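Local coordinates for protein alpha-fucosidase (PDB 2EAB) that probably cleaves alpha-1,2-linked L-fucose from glycans by hydrolysis, this chain being the glycoside hydrolase family 95 catalytic part of a longer bifidobacterial membrane protein, at residues 37-42 against 46-51; 61-66 against 180-185; 402-407 against 411-416; 676-681 against 759-764. All coordinates share one frame; numbering follows the deposited sequence.

Contact 1: 37-42 against 46-51; sequences GNYGNP and RWQQTT
Tyr39 and Gln48 form an amide-on-aromatic stack where a loop of the N-terminal domain lies against helix 42-50, the helix it leads into. The Gln48 amide lies over one face of the phenol ring, the two planes only 7° apart. Its NE2 sits 3.4 Å from Tyr39 CG, while OE1 hangs over the ring centre, 3.5 Å from Tyr39 CZ. Gln48 reaches this place with CG between the backbone N and the carbonyl carbon (chi1 69°), the chain then running straight out. Three bonds beyond the two segments fix the amide's rotation: OE1 accepts from Phe764 N, and NE2 gives to Ala35 O and Asn45 OD1. The phenol also meets the indole of Trp47, with Tyr39 OH 3.6 Å from Trp47 CZ3, an oblique approach. That indole is held at its far end by NE1 bonding Thr62 OG1, and Thr51 OG1 lies over the rim of one of its faces, itself bonded to Trp47 O at 2.8 Å. Along the backbone, Arg46 N bonds Pro42 O at 2.8 Å and so closes the first helical turn. Asn41 stands just ahead of it, its OD1 accepting from Asp43 N. This is the classic start of a helix, an Asn N-cap followed by a proline in the first turn, here with an aromatic from the preceding loop laid against the helix side.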
# COMPACT_ATOMS: atom_id res chain seq x y z
N GLY A 37 15.84 -9.81 -9.21
CA GLY A 37 15.77 -11.19 -8.75
C GLY A 37 14.48 -11.88 -9.14
O GLY A 37 13.40 -11.26 -9.13
N ASN A 38 14.60 -13.16 -9.49
CA ASN A 38 13.49 -14.02 -9.91
C ASN A 38 12.94 -13.78 -11.31
O ASN A 38 11.99 -14.44 -11.73
CB ASN A 38 12.35 -14.03 -8.87
CG ASN A 38 12.66 -14.91 -7.67
OD1 ASN A 38 13.00 -16.09 -7.82
ND2 ASN A 38 12.54 -14.35 -6.48
N TYR A 39 13.54 -12.85 -12.05
CA TYR A 39 13.08 -12.55 -13.40
C TYR A 39 14.13 -12.81 -14.47
O TYR A 39 14.20 -12.10 -15.49
CB TYR A 39 12.53 -11.12 -13.47
CG TYR A 39 11.17 -10.95 -12.84
CD1 TYR A 39 10.01 -11.04 -13.60
CD2 TYR A 39 11.04 -10.70 -11.48
CE1 TYR A 39 8.75 -10.87 -13.04
CE2 TYR A 39 9.78 -10.53 -10.90
CZ TYR A 39 8.65 -10.61 -11.69
OH TYR A 39 7.41 -10.42 -11.14
N GLY A 40 14.94 -13.84 -14.25
CA GLY A 40 15.95 -14.28 -15.22
C GLY A 40 15.35 -14.90 -16.47
O GLY A 40 15.99 -14.91 -17.53
N ASN A 41 14.15 -15.45 -16.35
CA ASN A 41 13.39 -15.94 -17.50
C ASN A 41 12.86 -14.74 -18.28
O ASN A 41 12.06 -13.97 -17.74
CB ASN A 41 12.24 -16.84 -17.02
CG ASN A 41 11.45 -17.47 -18.16
OD1 ASN A 41 11.40 -16.94 -19.27
ND2 ASN A 41 10.81 -18.60 -17.88
N PRO A 42 13.30 -14.58 -19.55
CA PRO A 42 12.89 -13.41 -20.34
C PRO A 42 11.37 -13.24 -20.47
O PRO A 42 10.90 -12.11 -20.55
CB PRO A 42 13.52 -13.67 -21.71
CG PRO A 42 14.68 -14.56 -21.42
CD PRO A 42 14.21 -15.45 -20.31
N ARG A 46 9.40 -10.00 -19.39
CA ARG A 46 8.52 -9.31 -20.32
C ARG A 46 7.18 -9.02 -19.66
O ARG A 46 6.65 -7.91 -19.79
CB ARG A 46 8.33 -10.11 -21.62
CG ARG A 46 7.58 -9.34 -22.71
CD ARG A 46 8.49 -8.37 -23.47
NE ARG A 46 9.51 -9.05 -24.26
CZ ARG A 46 10.50 -8.44 -24.91
NH1 ARG A 46 10.62 -7.12 -24.87
NH2 ARG A 46 11.37 -9.17 -25.59
N TRP A 47 6.64 -10.00 -18.94
CA TRP A 47 5.37 -9.82 -18.23
C TRP A 47 5.39 -8.56 -17.36
O TRP A 47 4.49 -7.71 -17.45
CB TRP A 47 5.03 -11.06 -17.37
CG TRP A 47 3.84 -10.78 -16.50
CD1 TRP A 47 2.53 -10.90 -16.85
CD2 TRP A 47 3.85 -10.28 -15.15
NE1 TRP A 47 1.72 -10.52 -15.80
CE2 TRP A 47 2.51 -10.13 -14.75
CE3 TRP A 47 4.87 -9.96 -14.24
CZ2 TRP A 47 2.16 -9.65 -13.48
CZ3 TRP A 47 4.52 -9.49 -12.98
CH2 TRP A 47 3.18 -9.34 -12.61
N GLN A 48 6.40 -8.43 -16.51
CA GLN A 48 6.40 -7.37 -15.50
C GLN A 48 6.61 -5.98 -16.09
O GLN A 48 6.20 -4.99 -15.49
CB GLN A 48 7.42 -7.63 -14.40
CG GLN A 48 8.87 -7.50 -14.84
CD GLN A 48 9.84 -7.52 -13.68
OE1 GLN A 48 9.47 -7.31 -12.53
NE2 GLN A 48 11.11 -7.74 -14.00
N GLN A 49 7.26 -5.91 -17.26
CA GLN A 49 7.61 -4.62 -17.84
C GLN A 49 6.60 -4.08 -18.85
O GLN A 49 6.59 -2.89 -19.14
CB GLN A 49 9.01 -4.66 -18.48
CG GLN A 49 10.11 -5.03 -17.51
CD GLN A 49 11.49 -4.52 -17.90
OE1 GLN A 49 11.62 -3.49 -18.58
NE2 GLN A 49 12.52 -5.22 -17.45
N THR A 50 5.75 -4.96 -19.37
CA THR A 50 4.98 -4.61 -20.58
C THR A 50 3.47 -4.85 -20.55
O THR A 50 2.76 -4.29 -21.37
CB THR A 50 5.55 -5.32 -21.84
OG1 THR A 50 5.26 -6.71 -21.77
CG2 THR A 50 7.05 -5.12 -21.99
N THR A 51 2.98 -5.69 -19.63
CA THR A 51 1.56 -6.05 -19.64
C THR A 51 0.71 -5.05 -18.85
O THR A 51 1.23 -4.30 -18.02
CB THR A 51 1.32 -7.49 -19.12
OG1 THR A 51 1.71 -7.57 -17.75
CG2 THR A 51 2.11 -8.50 -19.96

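Contact 2: 61-66 against 180-185; sequences GTVWGE and REYFAS
Val63 meets Tyr182 with both of its methyls along one side of the phenol ring, approaching it obliquely. Val63 CG1 is 3.6 Å from Tyr182 CE2, and Val63 CG2 is equally close, 3.6 Å, to Tyr182 CD2. The valine has CG1 anti to the backbone N (chi1 -179°) and CG2 anti to the carbonyl carbon, which spreads the two methyls along the CD2-CE2 bond. The strands stay well apart, 8.2 Å between Val63 CA and Tyr182 CA, so side chains alone bridge the gap. Two residues along, Arg180 points the same way as Tyr182; in the model its guanidinium edge faces Gly65, whose positive phi (73°) favours glycine, but the NH2 end comes too near the Glu66 carbonyl, so its exact placing is doubtful. Glu70 gathers these groups: its OE2 takes a hydrogen bond from Tyr182 OH and a salt bridge from Arg180 NE, and OE1 accepts from the backbone Glu66 N. Cutting Tyr182 back to an alanine is likely to open a gap beside the Val63 methyls and to take from Glu70 OE2 one of its donors. The whole contact is an interior layer of the beta supersandwich, between the sheet holding strand 59-63 and the one holding strand 176-185. Phe54 of strand 52-55 and Val72 of strand 69-76 pack against Tyr182 from the first sheet, and Ala193 of strand 190-197 does so from its own.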
# COMPACT_ATOMS: atom_id res chain seq x y z
N GLY A 61 -6.28 -9.55 -14.09
CA GLY A 61 -5.63 -9.93 -15.33
C GLY A 61 -4.52 -8.97 -15.68
O GLY A 61 -4.53 -7.81 -15.25
N THR A 62 -3.56 -9.46 -16.45
CA THR A 62 -2.54 -8.63 -17.06
C THR A 62 -2.48 -8.99 -18.54
O THR A 62 -2.16 -10.13 -18.91
CB THR A 62 -1.15 -8.76 -16.38
OG1 THR A 62 -1.03 -10.05 -15.75
CG2 THR A 62 -0.96 -7.67 -15.32
N VAL A 63 -2.84 -8.01 -19.38
CA VAL A 63 -3.10 -8.23 -20.80
C VAL A 63 -1.84 -8.04 -21.62
O VAL A 63 -1.15 -7.02 -21.51
CB VAL A 63 -4.18 -7.25 -21.31
CG1 VAL A 63 -4.48 -7.47 -22.79
CG2 VAL A 63 -5.45 -7.40 -20.49
N TRP A 64 -1.55 -9.02 -22.47
CA TRP A 64 -0.39 -8.95 -23.36
C TRP A 64 -0.72 -8.27 -24.70
O TRP A 64 0.08 -7.52 -25.24
CB TRP A 64 0.20 -10.35 -23.59
CG TRP A 64 0.79 -11.00 -22.36
CD1 TRP A 64 0.11 -11.42 -21.24
CD2 TRP A 64 2.16 -11.33 -22.13
NE1 TRP A 64 0.98 -11.98 -20.34
CE2 TRP A 64 2.25 -11.94 -20.86
CE3 TRP A 64 3.34 -11.17 -22.88
CZ2 TRP A 64 3.45 -12.39 -20.32
CZ3 TRP A 64 4.54 -11.61 -22.34
CH2 TRP A 64 4.58 -12.21 -21.07
N GLY A 65 -1.91 -8.54 -25.22
CA GLY A 65 -2.34 -7.97 -26.50
C GLY A 65 -1.65 -8.57 -27.70
O GLY A 65 -1.42 -7.88 -28.70
N GLU A 66 -1.30 -9.85 -27.61
CA GLU A 66 -0.66 -10.54 -28.73
C GLU A 66 -1.64 -10.74 -29.88
O GLU A 66 -2.84 -10.90 -29.66
CB GLU A 66 -0.06 -11.87 -28.29
CG GLU A 66 0.96 -11.75 -27.16
CD GLU A 66 2.12 -10.83 -27.49
OE1 GLU A 66 2.62 -10.89 -28.63
OE2 GLU A 66 2.52 -10.03 -26.61
N ARG A 180 -10.59 -6.56 -28.83
CA ARG A 180 -10.69 -7.23 -27.54
C ARG A 180 -10.86 -6.18 -26.46
O ARG A 180 -10.24 -5.12 -26.52
CB ARG A 180 -9.46 -8.08 -27.27
CG ARG A 180 -9.13 -9.06 -28.38
CD ARG A 180 -8.23 -10.17 -27.90
NE ARG A 180 -6.83 -9.82 -28.03
CZ ARG A 180 -6.04 -10.22 -29.03
NH1 ARG A 180 -6.51 -11.00 -29.99
NH2 ARG A 180 -4.78 -9.84 -29.05
N GLU A 181 -11.70 -6.50 -25.49
CA GLU A 181 -11.93 -5.65 -24.34
C GLU A 181 -11.97 -6.52 -23.10
O GLU A 181 -12.64 -7.55 -23.09
CB GLU A 181 -13.25 -4.90 -24.49
CG GLU A 181 -13.59 -3.99 -23.33
CD GLU A 181 -15.05 -3.59 -23.34
OE1 GLU A 181 -15.90 -4.46 -23.04
OE2 GLU A 181 -15.34 -2.42 -23.63
N TYR A 182 -11.25 -6.11 -22.06
CA TYR A 182 -11.18 -6.86 -20.82
C TYR A 182 -11.46 -5.98 -19.62
O TYR A 182 -10.93 -4.87 -19.52
CB TYR A 182 -9.78 -7.45 -20.63
CG TYR A 182 -9.23 -8.24 -21.78
CD1 TYR A 182 -9.53 -9.59 -21.94
CD2 TYR A 182 -8.35 -7.66 -22.69
CE1 TYR A 182 -9.01 -10.33 -22.98
CE2 TYR A 182 -7.82 -8.39 -23.74
CZ TYR A 182 -8.15 -9.73 -23.87
OH TYR A 182 -7.62 -10.47 -24.90
N PHE A 183 -12.28 -6.47 -18.70
CA PHE A 183 -12.46 -5.81 -17.41
C PHE A 183 -12.86 -6.82 -16.35
O PHE A 183 -13.25 -7.94 -16.66
CB PHE A 183 -13.46 -4.63 -17.49
CG PHE A 183 -14.85 -5.01 -17.92
CD1 PHE A 183 -15.80 -5.41 -16.98
CD2 PHE A 183 -15.24 -4.92 -19.25
CE1 PHE A 183 -17.10 -5.74 -17.36
CE2 PHE A 183 -16.53 -5.26 -19.65
CZ PHE A 183 -17.46 -5.66 -18.71
N ALA A 184 -12.71 -6.43 -15.09
CA ALA A 184 -13.14 -7.26 -13.97
C ALA A 184 -14.07 -6.44 -13.11
O ALA A 184 -13.67 -5.44 -12.50
CB ALA A 184 -11.95 -7.75 -13.17
N SER A 185 -15.33 -6.86 -13.09
CA SER A 185 -16.38 -6.16 -12.38
C SER A 185 -16.39 -6.52 -10.90
O SER A 185 -16.37 -7.69 -10.54
CB SER A 185 -17.73 -6.51 -12.98
OG SER A 185 -18.78 -6.04 -12.15

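Contact 3: 402-407 against 411-416; sequences SVTAGD and GNTPWG
A long loop of the family 95 catalytic domain, between helix 365-386 and strand 419-420, doubles back on itself, and Thr404 and Thr413 pin its two arms together. Their hydroxyls share a hydrogen bond, Thr404 OG1 to Thr413 OG1 at 2.7 Å. Thr404 OG1 sits between its backbone N and carbonyl carbon (chi1 53°), which aims it across at the other arm; Thr404 CB and CG2 lie against Asn412 O. Thr413 OG1 is gripped a second time, by a water 2.7 Å away that also accepts from Gly406 N; the water thus carries the threonine's hold two residues further along the opposite arm. Beyond it comes the amide of Asn412: its ND2 donates to Ala405 O at 2.9 Å, nearly straight at 168°, with the oxygen lying in the amide plane. The same ND2 is 3.6 Å from Gly406 CA, and any beta carbon at Gly406 would clash with it, so a glycine suits this spot. Past Thr413 the chain turns sharply, Gly416 N bonding Thr413 O at 2.9 Å in a beta turn close to type II, with Pro414 and Trp415 at its corner. On the outside, Thr404 rests on Asn44 of helix 42-50 and shares backbone bonding with Asn138. Val403 packs on Trp47 of that helix and on Arg71 and Thr73 of strand 69-76, so the loop of the catalytic domain leans directly on the N-terminal domain.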
# COMPACT_ATOMS: atom_id res chain seq x y z
N SER A 402 0.65 -11.13 -10.62
CA SER A 402 1.92 -11.85 -10.65
C SER A 402 1.91 -12.88 -11.77
O SER A 402 0.85 -13.33 -12.18
CB SER A 402 2.18 -12.55 -9.33
OG SER A 402 1.27 -13.63 -9.17
N VAL A 403 3.11 -13.23 -12.22
CA VAL A 403 3.29 -14.27 -13.23
C VAL A 403 4.06 -15.47 -12.69
O VAL A 403 3.98 -16.57 -13.24
CB VAL A 403 3.99 -13.70 -14.50
CG1 VAL A 403 5.47 -13.45 -14.25
CG2 VAL A 403 3.79 -14.63 -15.70
N THR A 404 4.79 -15.26 -11.60
CA THR A 404 5.63 -16.30 -11.01
C THR A 404 4.85 -17.12 -9.98
O THR A 404 3.93 -16.61 -9.34
CB THR A 404 6.86 -15.67 -10.33
OG1 THR A 404 6.42 -14.66 -9.42
CG2 THR A 404 7.78 -15.03 -11.37
N ALA A 405 5.22 -18.39 -9.84
CA ALA A 405 4.61 -19.25 -8.82
C ALA A 405 5.56 -20.36 -8.41
O ALA A 405 6.34 -20.86 -9.21
CB ALA A 405 3.30 -19.84 -9.33
N GLY A 406 5.46 -20.74 -7.14
CA GLY A 406 6.12 -21.94 -6.62
C GLY A 406 5.54 -22.20 -5.25
O GLY A 406 4.79 -21.37 -4.72
N ASP A 407 5.87 -23.34 -4.65
CA ASP A 407 5.23 -23.74 -3.40
C ASP A 407 5.71 -22.96 -2.18
O ASP A 407 4.91 -22.64 -1.30
CB ASP A 407 5.44 -25.23 -3.12
CG ASP A 407 4.47 -26.12 -3.86
OD1 ASP A 407 3.70 -25.64 -4.73
OD2 ASP A 407 4.50 -27.34 -3.57
N GLY A 411 11.15 -18.44 -2.81
CA GLY A 411 11.30 -19.39 -3.91
C GLY A 411 11.28 -18.71 -5.26
O GLY A 411 12.17 -17.93 -5.58
N ASN A 412 10.26 -19.01 -6.06
CA ASN A 412 10.17 -18.50 -7.43
C ASN A 412 9.63 -17.08 -7.55
O ASN A 412 9.70 -16.47 -8.62
CB ASN A 412 9.29 -19.42 -8.29
CG ASN A 412 9.89 -20.80 -8.48
OD1 ASN A 412 11.10 -20.99 -8.38
ND2 ASN A 412 9.03 -21.76 -8.78
N THR A 413 9.07 -16.56 -6.46
CA THR A 413 8.43 -15.25 -6.46
C THR A 413 9.16 -14.35 -5.47
O THR A 413 9.34 -14.74 -4.32
CB THR A 413 6.95 -15.40 -6.10
OG1 THR A 413 6.30 -16.14 -7.14
CG2 THR A 413 6.26 -14.04 -5.95
N PRO A 414 9.59 -13.15 -5.92
CA PRO A 414 10.45 -12.32 -5.07
C PRO A 414 9.71 -11.90 -3.80
O PRO A 414 8.60 -11.35 -3.88
CB PRO A 414 10.77 -11.11 -5.95
CG PRO A 414 9.66 -11.07 -6.95
CD PRO A 414 9.31 -12.49 -7.21
N TRP A 415 10.33 -12.18 -2.66
CA TRP A 415 9.73 -11.91 -1.35
C TRP A 415 8.33 -12.51 -1.22
O TRP A 415 7.50 -12.02 -0.45
CB TRP A 415 9.71 -10.41 -1.03
CG TRP A 415 11.04 -9.73 -1.16
CD1 TRP A 415 12.08 -9.79 -0.28
CD2 TRP A 415 11.47 -8.89 -2.24
NE1 TRP A 415 13.14 -9.05 -0.75
CE2 TRP A 415 12.79 -8.48 -1.95
CE3 TRP A 415 10.87 -8.45 -3.42
CZ2 TRP A 415 13.52 -7.65 -2.81
CZ3 TRP A 415 11.60 -7.62 -4.28
CH2 TRP A 415 12.91 -7.23 -3.96
N GLY A 416 8.07 -13.57 -1.98
CA GLY A 416 6.79 -14.26 -1.95
C GLY A 416 5.58 -13.45 -2.39
O GLY A 416 4.45 -13.90 -2.22
O HOH W 1 4.80 -17.92 -5.84

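Contact 4: 676-681 against 759-764; sequences QHRHMS and DYHAPF. With EDO (1,2-ethanediol), chain D.
Arg678 starts out with CG anti to the backbone N (chi1 -171°) and runs extended to NE, while His761 likewise has CG anti to its N (chi1 180°), so the two side chains span the 12.2 Å between Arg678 CA and His761 CA. They join two connecting loops of the family 95 catalytic domain, whose helices make the (alpha/alpha)6 barrel fold of the six-hairpin clan. The edge of the guanidinium is turned to His761 NE2, the two planes 78° apart. Arg678 NH1 lies 3.1 Å and Arg678 NH2 3.4 Å from His761 NE2. Asn720 OD1 takes the NE hydrogen of Arg678, and Trp723 and Ala724 of helix 722-734 flank its chain, so Asn720 and this helix hold the arginine in place. The imidazole is fixed from behind: His761 ND1 donates to Ala762 O at 2.9 Å, the oxygen lying near the ring plane. Cis peptides precede both Ala762 and Pro763, and His761 N bonds Pro763 O across this tight bend. With an alanine in place of His761, the guanidinium would probably lose its neighbour at NE2, and Ala762 O the bond from ND1. Beside 676-681 a 1,2-ethanediol is bound, probably from the crystallisation liquor: its O1 donates to Ser681 OG at 2.8 Å and sits in the ring plane of His679, 3.2 Å from His679 CD2.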
# COMPACT_ATOMS: atom_id res chain seq x y z
N GLN A 676 25.09 7.44 3.08
CA GLN A 676 24.01 7.27 2.11
C GLN A 676 23.26 5.94 2.24
O GLN A 676 22.81 5.38 1.25
CB GLN A 676 24.53 7.42 0.68
CG GLN A 676 25.01 8.81 0.30
CD GLN A 676 25.43 8.87 -1.15
OE1 GLN A 676 24.60 8.72 -2.06
NE2 GLN A 676 26.71 9.07 -1.38
N HIS A 677 23.12 5.44 3.47
CA HIS A 677 22.36 4.21 3.68
C HIS A 677 20.95 4.31 3.09
O HIS A 677 20.29 5.34 3.20
CB HIS A 677 22.30 3.85 5.16
CG HIS A 677 21.61 2.54 5.43
ND1 HIS A 677 22.08 1.34 4.96
CD2 HIS A 677 20.47 2.26 6.11
CE1 HIS A 677 21.27 0.37 5.34
NE2 HIS A 677 20.28 0.90 6.04
N ARG A 678 20.50 3.22 2.46
CA ARG A 678 19.23 3.22 1.72
C ARG A 678 18.00 3.43 2.61
O ARG A 678 17.07 4.16 2.23
CB ARG A 678 19.09 1.94 0.91
CG ARG A 678 17.92 1.96 -0.05
CD ARG A 678 18.03 0.82 -1.04
NE ARG A 678 16.98 0.87 -2.05
CZ ARG A 678 16.13 -0.12 -2.29
NH1 ARG A 678 16.20 -1.26 -1.61
NH2 ARG A 678 15.22 0.03 -3.24
N HIS A 679 17.99 2.80 3.78
CA HIS A 679 16.92 3.00 4.75
C HIS A 679 17.11 4.32 5.48
O HIS A 679 18.24 4.79 5.65
CB HIS A 679 16.92 1.88 5.78
CG HIS A 679 16.39 0.57 5.26
ND1 HIS A 679 17.13 -0.27 4.46
CD2 HIS A 679 15.21 -0.05 5.48
CE1 HIS A 679 16.41 -1.34 4.18
NE2 HIS A 679 15.25 -1.24 4.79
N MET A 680 16.00 4.89 5.94
CA MET A 680 16.00 6.07 6.81
C MET A 680 15.01 5.78 7.93
O MET A 680 13.99 6.47 8.10
CB MET A 680 15.59 7.33 6.04
CG MET A 680 16.31 7.51 4.71
SD MET A 680 15.99 9.10 3.91
CE MET A 680 14.20 9.06 3.77
N SER A 681 15.30 4.73 8.70
CA SER A 681 14.34 4.21 9.67
C SER A 681 14.05 5.17 10.81
O SER A 681 13.00 5.09 11.44
CB SER A 681 14.83 2.87 10.22
OG SER A 681 14.94 1.91 9.18
N ASP A 759 6.04 0.36 -11.01
CA ASP A 759 7.20 0.71 -10.21
C ASP A 759 8.11 -0.49 -10.07
O ASP A 759 7.63 -1.63 -9.93
CB ASP A 759 6.75 1.19 -8.82
CG ASP A 759 7.90 1.39 -7.86
OD1 ASP A 759 8.53 2.46 -7.88
OD2 ASP A 759 8.16 0.48 -7.03
N TYR A 760 9.41 -0.24 -10.06
CA TYR A 760 10.35 -1.32 -9.87
C TYR A 760 11.43 -1.04 -8.84
O TYR A 760 11.82 0.10 -8.60
CB TYR A 760 10.91 -1.84 -11.19
CG TYR A 760 11.96 -1.02 -11.92
CD1 TYR A 760 13.31 -1.10 -11.58
CD2 TYR A 760 11.61 -0.22 -13.02
CE1 TYR A 760 14.28 -0.40 -12.28
CE2 TYR A 760 12.58 0.48 -13.73
CZ TYR A 760 13.91 0.39 -13.35
OH TYR A 760 14.89 1.07 -14.04
N HIS A 761 11.90 -2.14 -8.26
CA HIS A 761 12.90 -2.15 -7.21
C HIS A 761 14.36 -2.30 -7.72
O HIS A 761 15.24 -1.67 -7.14
CB HIS A 761 12.52 -3.22 -6.17
CG HIS A 761 13.47 -3.35 -5.02
ND1 HIS A 761 14.63 -4.09 -5.10
CD2 HIS A 761 13.41 -2.89 -3.75
CE1 HIS A 761 15.25 -4.06 -3.93
NE2 HIS A 761 14.53 -3.34 -3.10
N ALA A 762 14.69 -3.11 -8.74
CA ALA A 762 13.87 -4.11 -9.42
C ALA A 762 13.76 -5.36 -8.53
O ALA A 762 14.53 -5.52 -7.59
CB ALA A 762 14.53 -4.48 -10.74
N PRO A 763 12.80 -6.26 -8.83
CA PRO A 763 11.81 -6.28 -9.90
C PRO A 763 10.59 -5.42 -9.57
O PRO A 763 10.64 -4.59 -8.64
CB PRO A 763 11.44 -7.76 -9.96
CG PRO A 763 11.51 -8.20 -8.54
CD PRO A 763 12.71 -7.47 -7.99
N PHE A 764 9.52 -5.60 -10.32
CA PHE A 764 8.25 -4.93 -10.07
C PHE A 764 7.86 -5.05 -8.60
O PHE A 764 7.82 -6.16 -8.06
CB PHE A 764 7.15 -5.54 -10.95
CG PHE A 764 5.73 -5.28 -10.47
CD1 PHE A 764 5.28 -4.00 -10.17
CD2 PHE A 764 4.84 -6.34 -10.39
CE1 PHE A 764 3.96 -3.79 -9.76
CE2 PHE A 764 3.52 -6.14 -9.99
CZ PHE A 764 3.08 -4.86 -9.66
C1 EDO D . 11.71 1.24 7.95
O1 EDO D . 13.01 1.57 7.23
C2 EDO D . 11.90 -0.24 8.48
O2 EDO D . 11.91 -1.17 7.30

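Along the chain the contacts follow one another without overlap, 1 and 2 in the N-terminal beta domain, 3 and 4 in the catalytic domain. Contact 1 is the junction: the end of helix 42-50 reaches contact 2, centres about 18 Å away, where Thr51 packs on Trp64. It also touches contact 3, about 12 Å off, where Trp47 lies by Ser402, and contact 4, about 19 Å off, where Tyr39 packs on Pro763. Contacts 3 and 4, about 20 Å apart, meet where Trp415 packs on His761 and Pro763. Contact 2, about 30 Å from contact 4, stays inside the sandwich. Loops of the catalytic domain and helix 42-50 thus tie the two domains together.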